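Hypothetical protein Atu2327 (Agrobacterium tumefaciens, PDB 2O8I) probably acts as an OHCU decarboxylase of purine breakdown, converting the ureidoimidazoline intermediate formed from urate into allantoin, although its function was unknown when the structure was solved. Local coordinates at residues A[18-23]-A[57-62]; A[8-13]-A[33-38]. All blocks are in the same frame, centred on the assembly; numbering follows the deposited sequence.

Contact 1: residues A[18-23]-A[57-62]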
loop_
_atom_site.group_PDB
_atom_site.type_symbol
_atom_site.label_atom_id
_atom_site.label_comp_id
_atom_site.label_asym_id
_atom_site.label_seq_id
_atom_site.Cartn_x
_atom_site.Cartn_y
_atom_site.Cartn_z
ATOM N N SER A 18 -9.525 -4.190 4.633
ATOM C CA SER A 18 -10.483 -4.900 5.492
ATOM C C SER A 18 -11.339 -3.991 6.452
ATOM O O SER A 18 -11.333 -4.159 7.696
ATOM C CB SER A 18 -9.741 -6.030 6.190
ATOM O OG SER A 18 -9.028 -6.754 5.205
ATOM N N PRO A 19 -12.085 -3.014 5.854
ATOM C CA PRO A 19 -12.868 -2.100 6.674
ATOM C C PRO A 19 -13.843 -2.830 7.590
ATOM O O PRO A 19 -14.119 -2.324 8.666
ATOM C CB PRO A 19 -13.593 -1.202 5.640
ATOM C CG PRO A 19 -13.539 -1.953 4.346
ATOM C CD PRO A 19 -12.263 -2.727 4.412
ATOM N N PHE A 20 -14.312 -4.027 7.230
ATOM C CA PHE A 20 -15.253 -4.758 8.118
ATOM C C PHE A 20 -14.676 -4.964 9.520
ATOM O O PHE A 20 -15.436 -4.972 10.505
ATOM C CB PHE A 20 -15.721 -6.086 7.511
ATOM C CG PHE A 20 -14.723 -7.209 7.657
ATOM C CD1 PHE A 20 -13.684 -7.376 6.725
ATOM C CD2 PHE A 20 -14.801 -8.084 8.721
ATOM C CE1 PHE A 20 -12.726 -8.428 6.877
ATOM C CE2 PHE A 20 -13.859 -9.109 8.885
ATOM C CZ PHE A 20 -12.822 -9.280 7.974
ATOM N N ILE A 21 -13.351 -5.135 9.627
ATOM C CA ILE A 21 -12.684 -5.230 10.947
ATOM C C ILE A 21 -13.035 -3.998 11.786
ATOM O O ILE A 21 -13.430 -4.128 12.959
ATOM C CB ILE A 21 -11.148 -5.388 10.845
ATOM C CG1 ILE A 21 -10.781 -6.693 10.147
ATOM C CG2 ILE A 21 -10.489 -5.399 12.210
ATOM C CD1 ILE A 21 -11.050 -7.916 10.987
ATOM N N ALA A 22 -12.954 -2.814 11.160
ATOM C CA ALA A 22 -13.157 -1.547 11.848
ATOM C C ALA A 22 -14.632 -1.309 12.101
ATOM O O ALA A 22 -14.959 -0.770 13.147
ATOM C CB ALA A 22 -12.541 -0.396 11.065
ATOM N N GLU A 23 -15.510 -1.685 11.159
ATOM C CA GLU A 23 -16.977 -1.586 11.335
ATOM C C GLU A 23 -17.413 -2.369 12.585
ATOM O O GLU A 23 -18.085 -1.831 13.473
ATOM C CB GLU A 23 -17.733 -2.217 10.169
ATOM C CG GLU A 23 -17.392 -1.762 8.780
ATOM C CD GLU A 23 -18.298 -0.656 8.327
ATOM O OE1 GLU A 23 -19.301 -0.374 9.062
ATOM O OE2 GLU A 23 -18.015 -0.052 7.246
ATOM N N LEU A 57 -8.831 -15.546 6.023
ATOM C CA LEU A 57 -8.129 -15.894 4.781
ATOM C C LEU A 57 -8.209 -14.743 3.769
ATOM O O LEU A 57 -7.215 -14.458 3.052
ATOM C CB LEU A 57 -8.656 -17.194 4.174
ATOM C CG LEU A 57 -7.910 -17.669 2.920
ATOM C CD1 LEU A 57 -6.462 -18.062 3.251
ATOM C CD2 LEU A 57 -8.642 -18.851 2.250
ATOM N N GLY A 58 -9.370 -14.071 3.733
ATOM C CA GLY A 58 -9.551 -12.865 2.912
ATOM C C GLY A 58 -8.599 -11.730 3.297
ATOM O O GLY A 58 -8.116 -10.981 2.448
ATOM N N VAL A 59 -8.297 -11.611 4.583
ATOM C CA VAL A 59 -7.444 -10.527 5.053
ATOM C C VAL A 59 -6.041 -10.798 4.585
ATOM O O VAL A 59 -5.359 -9.887 4.127
ATOM C CB VAL A 59 -7.481 -10.403 6.596
ATOM C CG1 VAL A 59 -6.376 -9.510 7.119
ATOM C CG2 VAL A 59 -8.883 -9.950 7.081
ATOM N N LEU A 60 -5.612 -12.052 4.687
ATOM C CA LEU A 60 -4.257 -12.434 4.269
ATOM C C LEU A 60 -4.074 -12.154 2.801
ATOM O O LEU A 60 -3.057 -11.617 2.381
ATOM C CB LEU A 60 -4.034 -13.915 4.518
ATOM C CG LEU A 60 -3.377 -14.394 5.818
ATOM C CD1 LEU A 60 -3.589 -13.510 6.993
ATOM C CD2 LEU A 60 -3.829 -15.795 6.128
ATOM N N ARG A 61 -5.082 -12.526 2.022
ATOM C CA ARG A 61 -5.007 -12.390 0.597
ATOM C C ARG A 61 -5.033 -10.945 0.141
ATOM O O ARG A 61 -4.540 -10.648 -0.920
ATOM C CB ARG A 61 -6.141 -13.181 -0.057
ATOM C CG ARG A 61 -5.950 -14.676 0.067
ATOM C CD ARG A 61 -6.990 -15.426 -0.702
ATOM N NE ARG A 61 -6.549 -16.799 -0.948
ATOM C CZ ARG A 61 -7.368 -17.837 -1.151
ATOM N NH1 ARG A 61 -8.673 -17.650 -1.126
ATOM N NH2 ARG A 61 -6.874 -19.059 -1.361
ATOM N N ALA A 62 -5.608 -10.048 0.932
ATOM C CA ALA A 62 -5.700 -8.629 0.542
ATOM C C ALA A 62 -4.412 -7.882 0.906
ATOM O O ALA A 62 -4.136 -6.808 0.372
ATOM C CB ALA A 62 -6.913 -7.957 1.210
#
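V59 meets S18 and F20 where the loop residue S18 and the first turn of helix 19-27 approach helix 53-62 in an all-helical fold. Followed along 57-62, the contact is a compact example of how one branched residue can serve as the meeting point while its neighbours on the helix serve other surfaces. L57 comes first and turns to the far side, packing on F143 of helix 139-161 and on F113; its CD2 also lies 3.5 Å above the plane of the R61 guanidinium, toward the rim of that group. G58 adds only backbone. V59 then directs its side chain at the other segment. With CG1 anti to the backbone N (chi1 167°), its second methyl, CG2, is left to face 18-23 and carries most of the contact. V59 CG2 is 3.7 Å from S18 OG, a van der Waals approach to a methyl; the hydroxyl has its hydrogen bond with E16 O. The same methyl sits at the edge of the F20 ring, near the ring plane, 4.1 Å from F20 CZ. That ring leaves its helix with CG between the backbone N and the carbonyl carbon (chi1 80°), which brings its outer edge to the valine. One ring face is backed by I21 CG1, 3.9 Å above the plane and offset toward the rim. F48 of helix 37-50 touches both I21 and V59, extending the apolar junction. L60 points the other way, into helix 139-161, and R61 uses NE to bond G112 O. A62 returns to the near side, where it packs on H17. At the centre of the contact, V59 CG2 faces the CE1-CZ edge of F20 and is 4.1 Å from CE1 as well.

Contact 2: residues A[8-13]-A[33-38]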
loop_
_atom_site.group_PDB
_atom_site.type_symbol
_atom_site.label_atom_id
_atom_site.label_comp_id
_atom_site.label_asym_id
_atom_site.label_seq_id
_atom_site.Cartn_x
_atom_site.Cartn_y
_atom_site.Cartn_z
ATOM N N VAL A 8 -14.032 4.324 10.988
ATOM C CA VAL A 8 -13.783 3.357 9.955
ATOM C C VAL A 8 -12.840 3.977 8.964
ATOM O O VAL A 8 -12.055 3.283 8.335
ATOM C CB VAL A 8 -15.111 2.922 9.287
ATOM C CG1 VAL A 8 -14.872 2.160 7.985
ATOM C CG2 VAL A 8 -15.928 2.080 10.303
ATOM N N ALA A 9 -12.843 5.300 8.877
ATOM C CA ALA A 9 -12.056 5.922 7.887
ATOM C C ALA A 9 -10.542 5.996 8.095
ATOM O O ALA A 9 -9.819 5.379 7.340
ATOM C CB ALA A 9 -12.592 7.291 7.546
ATOM N N ARG A 10 -9.974 6.632 9.109
ATOM C CA ARG A 10 -9.397 6.104 10.307
ATOM C C ARG A 10 -8.657 4.798 10.403
ATOM O O ARG A 10 -7.434 4.778 10.247
ATOM C CB ARG A 10 -9.904 6.645 11.604
ATOM C CG ARG A 10 -8.805 7.374 12.285
ATOM C CD ARG A 10 -9.115 8.762 12.285
ATOM N NE ARG A 10 -9.438 9.323 13.594
ATOM C CZ ARG A 10 -8.621 9.592 14.649
ATOM N NH1 ARG A 10 -7.336 9.226 14.715
ATOM N NH2 ARG A 10 -9.154 10.233 15.701
ATOM N N PHE A 11 -9.390 3.724 10.695
ATOM C CA PHE A 11 -8.764 2.503 11.095
ATOM C C PHE A 11 -9.216 1.388 10.156
ATOM O O PHE A 11 -8.807 0.240 10.310
ATOM C CB PHE A 11 -9.087 2.179 12.550
ATOM C CG PHE A 11 -8.782 3.304 13.531
ATOM C CD1 PHE A 11 -7.484 3.772 13.709
ATOM C CD2 PHE A 11 -9.799 3.874 14.289
ATOM C CE1 PHE A 11 -7.210 4.817 14.641
ATOM C CE2 PHE A 11 -9.545 4.909 15.204
ATOM C CZ PHE A 11 -8.242 5.373 15.389
ATOM N N GLY A 12 -10.044 1.721 9.165
ATOM C CA GLY A 12 -10.437 0.765 8.137
ATOM C C GLY A 12 -9.296 0.090 7.372
ATOM O O GLY A 12 -9.444 -1.062 6.976
ATOM N N GLY A 13 -8.170 0.809 7.168
ATOM C CA GLY A 13 -7.022 0.307 6.437
ATOM C C GLY A 13 -5.963 -0.386 7.282
ATOM O O GLY A 13 -4.957 -0.855 6.752
ATOM N N LEU A 33 -13.150 3.715 23.202
ATOM C CA LEU A 33 -11.717 3.411 23.356
ATOM C C LEU A 33 -10.915 4.675 23.613
ATOM O O LEU A 33 -11.211 5.715 23.060
ATOM C CB LEU A 33 -11.160 2.712 22.103
ATOM C CG LEU A 33 -11.725 1.317 21.759
ATOM C CD1 LEU A 33 -11.177 0.839 20.486
ATOM C CD2 LEU A 33 -11.394 0.306 22.864
ATOM N N GLU A 34 -9.927 4.579 24.485
ATOM C CA GLU A 34 -8.807 5.505 24.501
ATOM C C GLU A 34 -8.109 5.393 23.111
ATOM O O GLU A 34 -7.878 4.269 22.574
ATOM C CB GLU A 34 -7.836 5.052 25.581
ATOM C CG GLU A 34 -8.100 5.561 26.969
ATOM C CD GLU A 34 -7.245 6.786 27.259
ATOM O OE1 GLU A 34 -5.975 6.700 27.169
ATOM O OE2 GLU A 34 -7.856 7.839 27.557
ATOM N N LEU A 35 -7.784 6.538 22.511
ATOM C CA LEU A 35 -7.167 6.466 21.196
ATOM C C LEU A 35 -5.646 6.323 21.342
ATOM O O LEU A 35 -4.874 7.298 21.232
ATOM C CB LEU A 35 -7.577 7.641 20.313
ATOM C CG LEU A 35 -9.048 7.694 19.921
ATOM C CD1 LEU A 35 -9.335 8.999 19.245
ATOM C CD2 LEU A 35 -9.457 6.530 19.087
ATOM N N THR A 36 -5.254 5.092 21.642
ATOM C CA THR A 36 -3.875 4.719 21.783
ATOM C C THR A 36 -3.693 3.507 20.906
ATOM O O THR A 36 -4.656 2.792 20.632
ATOM C CB THR A 36 -3.475 4.357 23.254
ATOM O OG1 THR A 36 -4.143 3.159 23.661
ATOM C CG2 THR A 36 -3.772 5.472 24.198
ATOM N N ALA A 37 -2.463 3.273 20.466
ATOM C CA ALA A 37 -2.180 2.084 19.709
ATOM C C ALA A 37 -2.560 0.838 20.490
ATOM O O ALA A 37 -3.187 -0.010 19.912
ATOM C CB ALA A 37 -0.732 2.037 19.302
ATOM N N LYS A 38 -2.226 0.725 21.788
ATOM C CA LYS A 38 -2.605 -0.458 22.591
ATOM C C LYS A 38 -4.095 -0.726 22.582
ATOM O O LYS A 38 -4.525 -1.838 22.222
ATOM C CB LYS A 38 -2.125 -0.349 24.033
ATOM C CG LYS A 38 -0.714 -0.950 24.232
ATOM C CD LYS A 38 -0.317 -1.070 25.776
ATOM C CE LYS A 38 -1.086 -2.248 26.558
ATOM N NZ LYS A 38 -2.409 -1.816 27.195
#
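An inverse gamma turn centred on L35, in the lead-in to helix 37-50, projects that leucine against R10 and F11 of helix 4-11. The turn is drawn together by a weak backbone bond from T36 N to E34 O (2.9 Å). T36 then occupies the N-cap position of helix 37-50, its OG1 bonding A39 N, so the helix start is secured right beside the residue that makes the contact. The backbones themselves stay well apart, with F11 CA and A37 CA separated by 10.9 Å, and side chains span the distance. L35 carries its side of the contact alone and divides its two methyls between two partners. L35 CD1 lies 3.8 Å from R10 NH2, and the two side chains run at about a right angle to each other. L35 CD2 meets the far end of the phenylalanine, 4.1 Å from F11 CZ. The leucine has CG anti to its carbonyl carbon (chi1 -66°) and a second torsion near 180° (171°), which together turn the branched end so that CD1 faces R10 and CD2 faces F11. R10 CG lies 3.7 Å above the centre of one face of the neighbouring F11 ring. F11 continues inward, edge-to-face with F7 and against V40, L44 and L158, whereas R10 lies toward A98 of the second subunit, its NE forming a long, weak ion pair with E6 OE2. As a worked case of a mixed boundary, one leucine meets an aromatic ring with one methyl and a guanidinium with the other. Because a methyl offers the guanidinium no hydrogen-bond acceptor, what joins 8-13 to 33-38 here is van der Waals contact, probably with some hydrophobic gain on the F11 side, and the arginine's charge is probably balanced elsewhere, in part by the weak pair with E6.

Contact 1 is the deeper of the two, its centre about 10 Å from the centre of the chain against about 15 Å for contact 2, which is partly buried and has the second subunit close by. Both depend on a branched aliphatic residue meeting a phenylalanine and a polar side chain, a serine in the buried case and an arginine in the outer one. Helices 37-50 and 139-161 pack against residues of both contacts, joining them to one all-helical body. The segments alternate along the chain, and the two contacts also touch directly: A22 CB lies 3.8 Å from G12 N, and V8 CG2 packs against E23.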